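Local coordinates for protein 3-deoxy-d-manno-octulosonic-acid transferase (Acinetobacter baumannii, PDB 4BFC) that probably transfers Kdo from CMP-Kdo to a lipid A precursor in lipopolysaccharide assembly, this C-terminal domain being the part that binds the CMP-Kdo donor, at residues Q186-V189 and D190-A194. Residues are numbered along the deposited sequence; the frame is centred on the assembly and turned at random.
Sequences QQVV and DIWLA
Val188 CG1 sits over one face of the Trp192 indole, one helical turn away, in a CH-pi contact 4.0 Å from the centroid of the six-membered ring and 18° off its normal. The nearest ring atom is CE2, 3.8 Å from that methyl. Both side chains leave the helix in the same direction, and chi1 of 172°, with CG1 anti to the backbone N, turns this branch onto the ring. Val188 O lies over that same face, nearer the root of the indole, 3.4 Å from Trp192 CG; the same oxygen accepts the Trp192 N-H at 2.9 Å. At the indole edge NE1 is hydrogen-bonded to Cys132 O, which helps hold the ring's rotation and satisfies the polar atom of a buried side chain.

Two further side-chain pairs, each one turn apart, follow along the helix. Val189 and Leu193 lie side by side, CG1 of the valine 3.8 Å from CD1 of the leucine. Gln187 is extended, and Ile191 crosses it at a slant, bringing CD1 to 3.6 Å from Gln187 CG. Beyond that methylene, Gln187 OE1 accepts a hydrogen bond from Gln183 N, and the backbone N of Gln187 is hydrogen-bonded to OD1 of Asp184, just before the helix.

All this belongs to helix 185-197, which packs beside the parallel sheet of the Rossmann-like domain, consistent with the C-terminal, donor-binding half of a GT-B glycosyltransferase. Val188 and Trp192 face the sheet: both touch Phe133 of strand 131-134, and the indole continues to Val45 and Ile47 of strand 43-50. Val189 and Leu193 turn instead to helix 54-68, where both meet Tyr65.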
loop_
_atom_site.group_PDB
_atom_site.type_symbol
_atom_site.label_atom_id
_atom_site.label_comp_id
_atom_site.label_asym_id
_atom_site.label_seq_id
_atom_site.Cartn_x
_atom_site.Cartn_y
_atom_site.Cartn_z
ATOM N N GLN A 186 1.968 -21.946 14.371
ATOM C CA GLN A 186 2.500 -23.270 14.826
ATOM C C GLN A 186 2.721 -24.238 13.671
ATOM O O GLN A 186 3.772 -24.925 13.620
ATOM C CB GLN A 186 1.649 -23.832 15.986
ATOM C CG GLN A 186 2.374 -24.797 16.941
ATOM C CD GLN A 186 3.639 -24.267 17.634
ATOM O OE1 GLN A 186 3.589 -23.378 18.517
ATOM N NE2 GLN A 186 4.784 -24.872 17.306
ATOM N N GLN A 187 1.762 -24.317 12.748
ATOM C CA GLN A 187 1.892 -25.157 11.599
ATOM C C GLN A 187 2.999 -24.704 10.646
ATOM O O GLN A 187 3.614 -25.538 10.033
ATOM C CB GLN A 187 0.567 -25.424 10.906
ATOM C CG GLN A 187 0.737 -26.498 9.820
ATOM C CD GLN A 187 -0.575 -26.914 9.218
ATOM O OE1 GLN A 187 -1.570 -26.166 9.266
ATOM N NE2 GLN A 187 -0.589 -28.113 8.631
ATOM N N VAL A 188 3.240 -23.381 10.503
ATOM C CA VAL A 188 4.409 -22.981 9.714
ATOM C C VAL A 188 5.700 -23.555 10.300
ATOM O O VAL A 188 6.549 -24.051 9.565
ATOM C CB VAL A 188 4.600 -21.433 9.733
ATOM C CG1 VAL A 188 5.921 -21.051 9.089
ATOM C CG2 VAL A 188 3.427 -20.739 9.042
ATOM N N VAL A 189 5.846 -23.443 11.614
ATOM C CA VAL A 189 7.053 -23.969 12.285
ATOM C C VAL A 189 7.100 -25.505 12.156
ATOM O O VAL A 189 8.153 -26.021 11.824
ATOM C CB VAL A 189 7.114 -23.553 13.743
ATOM C CG1 VAL A 189 8.298 -24.228 14.455
ATOM C CG2 VAL A 189 7.318 -22.026 13.854
ATOM N N ASP A 190 5.980 -26.236 12.307
ATOM C CA ASP A 190 5.949 -27.750 12.116
ATOM C C ASP A 190 6.444 -28.115 10.762
ATOM O O ASP A 190 7.248 -29.029 10.552
ATOM C CB ASP A 190 4.517 -28.351 12.124
ATOM C CG ASP A 190 4.518 -29.887 11.985
ATOM O OD1 ASP A 190 4.802 -30.511 13.025
ATOM O OD2 ASP A 190 4.268 -30.469 10.874
ATOM N N ILE A 191 5.870 -27.420 9.796
ATOM C CA ILE A 191 6.175 -27.723 8.435
ATOM C C ILE A 191 7.680 -27.444 8.175
ATOM O O ILE A 191 8.362 -28.263 7.489
ATOM C CB ILE A 191 5.262 -26.932 7.425
ATOM C CG1 ILE A 191 3.787 -27.415 7.475
ATOM C CG2 ILE A 191 5.809 -27.006 6.039
ATOM C CD1 ILE A 191 2.783 -26.429 6.872
ATOM N N TRP A 192 8.189 -26.312 8.650
ATOM C CA TRP A 192 9.587 -25.989 8.448
ATOM C C TRP A 192 10.467 -27.080 9.077
ATOM O O TRP A 192 11.382 -27.544 8.436
ATOM C CB TRP A 192 9.937 -24.689 9.127
ATOM C CG TRP A 192 9.609 -23.474 8.295
ATOM C CD1 TRP A 192 9.169 -23.376 6.980
ATOM C CD2 TRP A 192 9.801 -22.128 8.766
ATOM N NE1 TRP A 192 9.042 -22.006 6.612
ATOM C CE2 TRP A 192 9.394 -21.228 7.685
ATOM C CE3 TRP A 192 10.253 -21.585 9.974
ATOM C CZ2 TRP A 192 9.533 -19.861 7.806
ATOM C CZ3 TRP A 192 10.317 -20.197 10.098
ATOM C CH2 TRP A 192 9.962 -19.364 9.040
ATOM N N LEU A 193 10.172 -27.448 10.319
ATOM C CA LEU A 193 11.070 -28.407 10.980
ATOM C C LEU A 193 11.068 -29.752 10.275
ATOM O O LEU A 193 12.127 -30.426 10.193
ATOM C CB LEU A 193 10.751 -28.488 12.456
ATOM C CG LEU A 193 10.943 -27.217 13.232
ATOM C CD1 LEU A 193 10.341 -27.401 14.607
ATOM C CD2 LEU A 193 12.443 -26.885 13.279
ATOM N N ALA A 194 9.887 -30.127 9.799
ATOM C CA ALA A 194 9.770 -31.347 8.997
ATOM C C ALA A 194 10.566 -31.246 7.710
ATOM O O ALA A 194 11.352 -32.107 7.414
ATOM C CB ALA A 194 8.318 -31.650 8.724
#